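Transcriptional regulator, AraC family (Pseudomonas putida, PDB 3GRA) probably acts as a sequence-specific DNA-binding transcription factor, the present chain being its DJ-1/PfpI-family domain. Local coordinates at residues His15-Met18 with Ala19-Thr22; Leu33-Ala36 with Asp37-Gln40; Arg143-Ala147 with Ser148-Asp152. All blocks are in the same frame, centred on the assembly; numbering follows the deposited sequence.

The three contacts are local ones, each within a continuous run of chain, and their chemistry changes with burial. Contact 1, at the start of helix 18-34, is a core contact: aromatic and selenomethionine side chains fill it, and several of its polar atoms are paired within the first helical turn. Contact 2 lies at the far end of that helix, its centre about 22 Å from that of contact 1, and is partly buried; one serine hydroxyl closes the turn into strand 39-45. Contact 3 is a surface contact, built from two threonine hydroxyls and a long salt bridge. It reaches the same main sheet as contact 2, but through strand 149-152 at an edge.

Contact 1 of 3, residues His15-Met18 with Ala19-Thr22; sequences HFSM and ASFT
Thr-22 meets Met-18, one helical turn back, with both branches of its side chain. The two side chains cross at about a right angle, and the methyl CG2 of Thr-22 rests 3.6 Å from SE of Met-18, which is selenomethionine. The other branch turns to the backbone. With chi1 at 64°, OG1 sits between the backbone N and the carbonyl carbon of its own residue, from where Thr-22 OG1 donates to Met-18 O over 3.0 Å. Thr-22 N donates to the same oxygen, Met-18 O, at 2.8 Å, the ordinary bond of the helix, and the two donors arrive from opposite faces of the carbonyl plane. One buried acceptor therefore satisfies two groups of the same residue. A valine in its place has no hydroxyl to give, and Met-18 O would probably be held less firmly, by the backbone N-H alone of these two donors.

The helix start is polar on another flank. Ser-17 occupies the N-cap, its OG swung anti to the backbone N (chi1 168°), and the hydroxyls Ser-17 OG and Ser-20 OG are hydrogen-bonded at 2.8 Å. Its carbonyl, Ser-17 O, accepts from Phe-21 N at 3.2 Å. The aromatic pair is apolar: Phe-16 approaches Phe-21 obliquely with its ring plane turned 89° from the other, and Phe-16 CE1 comes within 4.0 Å of Phe-21 CB.

Asp-54 accepts a hydrogen bond from Met-18 N, while Leu-59 of strand 58-60 touches Phe-16, Met-18 and Phe-21. Phe-21 also packs edge-to-face with Phe-10 of strand 6-12, and Pro-161, at the start of helix 161-176, touches Ala-19 and Ser-20. In the dimer, Met-18 and Thr-22 pack against Thr-22 and Met-18 of the second subunit, which places this first turn of helix 18-34 at the interface.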
loop_
_atom_site.group_PDB
_atom_site.type_symbol
_atom_site.label_atom_id
_atom_site.label_comp_id
_atom_site.label_asym_id
_atom_site.label_seq_id
_atom_site.Cartn_x
_atom_site.Cartn_y
_atom_site.Cartn_z
ATOM N N HIS A 15 0.222 0.843 -12.027
ATOM C CA HIS A 15 -1.112 0.548 -11.492
ATOM C C HIS A 15 -1.136 -0.673 -10.571
ATOM O O HIS A 15 -2.151 -1.358 -10.456
ATOM C CB HIS A 15 -2.119 0.365 -12.640
ATOM C CG HIS A 15 -2.099 1.479 -13.643
ATOM N ND1 HIS A 15 -2.023 2.804 -13.277
ATOM C CD2 HIS A 15 -2.152 1.465 -14.996
ATOM C CE1 HIS A 15 -2.027 3.561 -14.360
ATOM N NE2 HIS A 15 -2.106 2.772 -15.416
ATOM N N PHE A 16 -0.012 -0.929 -9.912
ATOM C CA PHE A 16 0.111 -2.060 -8.999
ATOM C C PHE A 16 -0.828 -1.891 -7.803
ATOM O O PHE A 16 -1.048 -0.774 -7.319
ATOM C CB PHE A 16 1.555 -2.160 -8.496
ATOM C CG PHE A 16 1.956 -1.047 -7.547
ATOM C CD1 PHE A 16 1.792 -1.195 -6.171
ATOM C CD2 PHE A 16 2.522 0.133 -8.030
ATOM C CE1 PHE A 16 2.191 -0.191 -5.288
ATOM C CE2 PHE A 16 2.927 1.146 -7.160
ATOM C CZ PHE A 16 2.764 0.988 -5.781
ATOM N N SER A 17 -1.394 -2.999 -7.343
ATOM C CA SER A 17 -2.273 -2.966 -6.181
ATOM C C SER A 17 -1.463 -2.426 -4.992
ATOM O O SER A 17 -0.529 -3.073 -4.518
ATOM C CB SER A 17 -2.767 -4.377 -5.888
ATOM O OG SER A 17 -3.389 -4.418 -4.623
HETATM N N MSE A 18 -1.796 -1.235 -4.514
HETATM C CA MSE A 18 -1.027 -0.667 -3.404
HETATM C C MSE A 18 -1.234 -1.411 -2.090
HETATM O O MSE A 18 -0.305 -1.549 -1.286
HETATM C CB MSE A 18 -1.380 0.815 -3.193
HETATM C CG MSE A 18 -0.680 1.436 -1.990
HETATM SE SE MSE A 18 1.064 1.785 -2.254
HETATM C CE MSE A 18 0.881 3.495 -2.744
ATOM N N ALA A 19 -2.462 -1.876 -1.887
ATOM C CA ALA A 19 -2.843 -2.606 -0.688
ATOM C C ALA A 19 -2.135 -3.964 -0.629
ATOM O O ALA A 19 -1.802 -4.452 0.453
ATOM C CB ALA A 19 -4.359 -2.802 -0.661
ATOM N N SER A 20 -1.923 -4.575 -1.793
ATOM C CA SER A 20 -1.240 -5.855 -1.831
ATOM C C SER A 20 0.206 -5.622 -1.417
ATOM O O SER A 20 0.757 -6.319 -0.561
ATOM C CB SER A 20 -1.282 -6.455 -3.244
ATOM O OG SER A 20 -2.573 -6.925 -3.551
ATOM N N PHE A 21 0.811 -4.613 -2.023
ATOM C CA PHE A 21 2.200 -4.301 -1.736
ATOM C C PHE A 21 2.469 -3.844 -0.298
ATOM O O PHE A 21 3.398 -4.329 0.342
ATOM C CB PHE A 21 2.712 -3.244 -2.706
ATOM C CG PHE A 21 4.138 -2.854 -2.466
ATOM C CD1 PHE A 21 5.152 -3.808 -2.523
ATOM C CD2 PHE A 21 4.470 -1.543 -2.167
ATOM C CE1 PHE A 21 6.465 -3.453 -2.284
ATOM C CE2 PHE A 21 5.788 -1.177 -1.926
ATOM C CZ PHE A 21 6.786 -2.127 -1.983
ATOM N N THR A 22 1.663 -2.914 0.204
ATOM C CA THR A 22 1.863 -2.399 1.553
ATOM C C THR A 22 1.595 -3.428 2.653
ATOM O O THR A 22 2.276 -3.425 3.679
ATOM C CB THR A 22 1.001 -1.146 1.811
ATOM O OG1 THR A 22 -0.389 -1.488 1.741
ATOM C CG2 THR A 22 1.310 -0.074 0.779
#

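Contact 2 of 3, residues Leu33-Ala36 with Asp37-Gln40; sequences LLRA and DSFQ
Ser-38 OG stands between two groups of Arg-35 and bonds to both. As donor, Ser-38 OG gives its proton to Arg-35 O at 2.6 Å, coming from above the carbonyl plane, 47° out of it. As acceptor, the same Ser-38 OG takes a hydrogen from Arg-35 NH1 at 2.9 Å, with an N-H...O angle of 149°. The hydroxyl thus ties the backbone of Arg-35 to the end of its own side chain. The arginine chain runs extended from CG to NE, alongside the serine, and the turn about its last bond (chi4 -64°) brings NH1 round to the oxygen. On the way Arg-35 CG passes 3.1 Å from Ser-38 OG, a snug aliphatic flank to the polar pair.

Farther out the interactions weaken. Arg-35 NH1 and Asp-37 OD1 are 4.4 Å apart, beyond a salt bridge, although the opposite charges probably attract each other at that range. Asp-37 has a positive phi, which helps the chain to reverse after Ala-36.

Asn-32 of helix 18-34 supports the turn, its OD1 accepting from the backbone N of both Ser-38 and Phe-39. Tyr-176, at the end of helix 161-176, packs on Arg-35 and Ser-38, and Leu-180 of helix 178-188 touches Arg-35. The turn is the return connection of the beta-alpha-beta unit formed by strand 6-12, helix 18-34 and strand 39-45.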
loop_
_atom_site.group_PDB
_atom_site.type_symbol
_atom_site.label_atom_id
_atom_site.label_comp_id
_atom_site.label_asym_id
_atom_site.label_seq_id
_atom_site.Cartn_x
_atom_site.Cartn_y
_atom_site.Cartn_z
ATOM N N LEU A 33 10.653 -5.952 13.355
ATOM C CA LEU A 33 10.357 -5.257 14.599
ATOM C C LEU A 33 10.556 -6.181 15.805
ATOM O O LEU A 33 10.988 -5.741 16.870
ATOM C CB LEU A 33 8.911 -4.752 14.580
ATOM C CG LEU A 33 8.617 -3.466 15.353
ATOM C CD1 LEU A 33 8.842 -2.278 14.427
ATOM C CD2 LEU A 33 7.187 -3.459 15.863
ATOM N N LEU A 34 10.240 -7.462 15.619
ATOM C CA LEU A 34 10.353 -8.467 16.673
ATOM C C LEU A 34 11.650 -9.268 16.577
ATOM O O LEU A 34 12.140 -9.789 17.579
ATOM C CB LEU A 34 9.160 -9.419 16.603
ATOM C CG LEU A 34 7.778 -8.769 16.630
ATOM C CD1 LEU A 34 6.708 -9.821 16.398
ATOM C CD2 LEU A 34 7.572 -8.067 17.962
ATOM N N ARG A 35 12.189 -9.375 15.366
ATOM C CA ARG A 35 13.437 -10.095 15.128
ATOM C C ARG A 35 14.267 -9.292 14.135
ATOM O O ARG A 35 13.966 -9.269 12.943
ATOM C CB ARG A 35 13.155 -11.477 14.555
ATOM C CG ARG A 35 14.394 -12.324 14.333
ATOM C CD ARG A 35 14.032 -13.593 13.575
ATOM N NE ARG A 35 15.166 -14.482 13.350
ATOM C CZ ARG A 35 16.230 -14.176 12.615
ATOM N NH1 ARG A 35 16.315 -12.993 12.026
ATOM N NH2 ARG A 35 17.209 -15.061 12.461
ATOM N N ALA A 36 15.310 -8.640 14.636
ATOM C CA ALA A 36 16.186 -7.802 13.822
ATOM C C ALA A 36 16.749 -8.455 12.564
ATOM O O ALA A 36 17.049 -9.647 12.544
ATOM C CB ALA A 36 17.329 -7.266 14.681
ATOM N N ASP A 37 16.899 -7.628 11.529
ATOM C CA ASP A 37 17.414 -8.017 10.219
ATOM C C ASP A 37 16.993 -9.395 9.714
ATOM O O ASP A 37 17.816 -10.181 9.241
ATOM C CB ASP A 37 18.944 -7.892 10.179
ATOM C CG ASP A 37 19.628 -8.748 11.216
ATOM O OD1 ASP A 37 19.371 -9.972 11.242
ATOM O OD2 ASP A 37 20.426 -8.193 12.002
ATOM N N SER A 38 15.702 -9.686 9.811
ATOM C CA SER A 38 15.200 -10.958 9.316
ATOM C C SER A 38 15.036 -10.812 7.803
ATOM O O SER A 38 15.258 -11.754 7.052
ATOM C CB SER A 38 13.851 -11.285 9.955
ATOM O OG SER A 38 13.965 -11.373 11.363
ATOM N N PHE A 39 14.677 -9.606 7.371
ATOM C CA PHE A 39 14.460 -9.317 5.949
ATOM C C PHE A 39 15.042 -7.980 5.475
ATOM O O PHE A 39 15.049 -6.996 6.212
ATOM C CB PHE A 39 12.957 -9.270 5.641
ATOM C CG PHE A 39 12.223 -10.544 5.925
ATOM C CD1 PHE A 39 12.317 -11.623 5.062
ATOM C CD2 PHE A 39 11.406 -10.653 7.043
ATOM C CE1 PHE A 39 11.609 -12.786 5.301
ATOM C CE2 PHE A 39 10.693 -11.817 7.290
ATOM C CZ PHE A 39 10.793 -12.885 6.418
ATOM N N GLN A 40 15.492 -7.965 4.224
ATOM C CA GLN A 40 15.997 -6.764 3.559
ATOM C C GLN A 40 15.179 -6.704 2.263
ATOM O O GLN A 40 15.128 -7.678 1.508
ATOM C CB GLN A 40 17.482 -6.885 3.204
ATOM C CG GLN A 40 18.386 -7.207 4.368
ATOM C CD GLN A 40 19.849 -7.227 3.966
ATOM O OE1 GLN A 40 20.487 -6.179 3.857
ATOM N NE2 GLN A 40 20.385 -8.423 3.730
#

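Contact 3 of 3, residues Arg143-Ala147 with Ser148-Asp152; sequences RITPA and SFTLD
Thr-145 OG1 and Thr-150 OG1 are hydrogen-bonded to each other at 2.9 Å, and each hydroxyl also has a partner outside the turn: Cys-125 O for Thr-145 and Ser-126 OG for Thr-150. The two side chains approach obliquely. Each carries its OG1 anti to the carbonyl carbon, beside the backbone N (chi1 -50° in Thr-145, -65° in Thr-150), which turns the oxygens to one another across the loop. Thr-145 CB also comes to 3.3 Å from Thr-150 OG1.

Between the threonines the chain turns sharply. Pro-146 is the centre of an inverse gamma turn, in which Ala-147 N bonds weakly to Thr-145 O at 2.9 Å.

At the open end of the loop Arg-143 and Asp-152 face each other. The bent arginine crosses the aspartate at about a right angle and offers the edge of its guanidinium, yet Arg-143 NH2 stays 3.9 Å from Asp-152 OD2, a long salt bridge with the two group planes 56° apart. Both have stronger partners elsewhere: Arg-143 NH1 pairs with Asp-122, and Asp-152 OD2 accepts from Gly-124 N.

Such chemistry implies a link that is only partly direct: besides the threonine bond and the long salt bridge, strand 123-125 with the neighbouring Ser-126 binds polar groups of both arms, although strand 142-144 and edge strand 149-152 belong to different sheets.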
loop_
_atom_site.group_PDB
_atom_site.type_symbol
_atom_site.label_atom_id
_atom_site.label_comp_id
_atom_site.label_asym_id
_atom_site.label_seq_id
_atom_site.Cartn_x
_atom_site.Cartn_y
_atom_site.Cartn_z
ATOM N N ARG A 143 -0.888 -24.803 -12.703
ATOM C CA ARG A 143 -2.156 -25.084 -12.047
ATOM C C ARG A 143 -2.650 -23.848 -11.312
ATOM O O ARG A 143 -1.865 -23.090 -10.742
ATOM C CB ARG A 143 -1.985 -26.248 -11.066
ATOM C CG ARG A 143 -1.366 -27.467 -11.718
ATOM C CD ARG A 143 -1.027 -28.528 -10.709
ATOM N NE ARG A 143 0.107 -28.154 -9.869
ATOM C CZ ARG A 143 1.368 -28.490 -10.112
ATOM N NH1 ARG A 143 1.673 -29.214 -11.186
ATOM N NH2 ARG A 143 2.323 -28.129 -9.262
ATOM N N ILE A 144 -3.958 -23.639 -11.351
ATOM C CA ILE A 144 -4.563 -22.506 -10.686
ATOM C C ILE A 144 -5.131 -23.009 -9.374
ATOM O O ILE A 144 -6.032 -23.858 -9.361
ATOM C CB ILE A 144 -5.721 -21.906 -11.517
ATOM C CG1 ILE A 144 -5.253 -21.614 -12.946
ATOM C CG2 ILE A 144 -6.205 -20.625 -10.866
ATOM C CD1 ILE A 144 -4.129 -20.637 -13.024
ATOM N N THR A 145 -4.598 -22.496 -8.271
ATOM C CA THR A 145 -5.067 -22.892 -6.950
ATOM C C THR A 145 -6.393 -22.206 -6.654
ATOM O O THR A 145 -6.545 -21.018 -6.904
ATOM C CB THR A 145 -4.099 -22.452 -5.854
ATOM O OG1 THR A 145 -2.769 -22.857 -6.197
ATOM C CG2 THR A 145 -4.505 -23.071 -4.507
ATOM N N PRO A 146 -7.376 -22.949 -6.127
ATOM C CA PRO A 146 -8.657 -22.306 -5.819
ATOM C C PRO A 146 -8.615 -21.614 -4.450
ATOM O O PRO A 146 -9.455 -21.875 -3.596
ATOM C CB PRO A 146 -9.650 -23.469 -5.859
ATOM C CG PRO A 146 -8.829 -24.632 -5.442
ATOM C CD PRO A 146 -7.489 -24.420 -6.092
ATOM N N ALA A 147 -7.637 -20.733 -4.252
ATOM C CA ALA A 147 -7.460 -20.001 -2.985
ATOM C C ALA A 147 -6.668 -18.706 -3.228
ATOM O O ALA A 147 -5.917 -18.600 -4.199
ATOM C CB ALA A 147 -6.721 -20.885 -1.958
ATOM N N SER A 148 -6.797 -17.743 -2.322
ATOM C CA SER A 148 -6.150 -16.443 -2.496
ATOM C C SER A 148 -4.610 -16.359 -2.475
ATOM O O SER A 148 -4.048 -15.366 -2.940
ATOM C CB SER A 148 -6.742 -15.450 -1.489
ATOM O OG SER A 148 -6.314 -15.751 -0.167
ATOM N N PHE A 149 -3.931 -17.356 -1.915
ATOM C CA PHE A 149 -2.462 -17.362 -1.905
ATOM C C PHE A 149 -1.960 -18.772 -2.154
ATOM O O PHE A 149 -2.716 -19.720 -2.040
ATOM C CB PHE A 149 -1.865 -16.818 -0.601
ATOM C CG PHE A 149 -2.217 -17.616 0.621
ATOM C CD1 PHE A 149 -1.233 -18.295 1.343
ATOM C CD2 PHE A 149 -3.522 -17.654 1.076
ATOM C CE1 PHE A 149 -1.546 -18.995 2.508
ATOM C CE2 PHE A 149 -3.858 -18.345 2.241
ATOM C CZ PHE A 149 -2.868 -19.018 2.961
ATOM N N THR A 150 -0.684 -18.893 -2.508
ATOM C CA THR A 150 -0.080 -20.179 -2.828
ATOM C C THR A 150 1.403 -20.203 -2.463
ATOM O O THR A 150 2.171 -19.340 -2.887
ATOM C CB THR A 150 -0.207 -20.487 -4.353
ATOM O OG1 THR A 150 -1.589 -20.637 -4.701
ATOM C CG2 THR A 150 0.568 -21.785 -4.714
ATOM N N LEU A 151 1.787 -21.204 -1.683
ATOM C CA LEU A 151 3.160 -21.376 -1.238
ATOM C C LEU A 151 3.603 -22.724 -1.760
ATOM O O LEU A 151 3.476 -23.739 -1.080
ATOM C CB LEU A 151 3.218 -21.367 0.283
ATOM C CG LEU A 151 2.568 -20.152 0.952
ATOM C CD1 LEU A 151 2.143 -20.530 2.356
ATOM C CD2 LEU A 151 3.532 -18.959 0.937
ATOM N N ASP A 152 4.097 -22.730 -2.989
ATOM C CA ASP A 152 4.541 -23.960 -3.615
ATOM C C ASP A 152 6.036 -23.904 -3.872
ATOM O O ASP A 152 6.479 -23.372 -4.881
ATOM C CB ASP A 152 3.774 -24.167 -4.922
ATOM C CG ASP A 152 4.169 -25.436 -5.633
ATOM O OD1 ASP A 152 4.719 -26.344 -4.972
ATOM O OD2 ASP A 152 3.915 -25.530 -6.850
#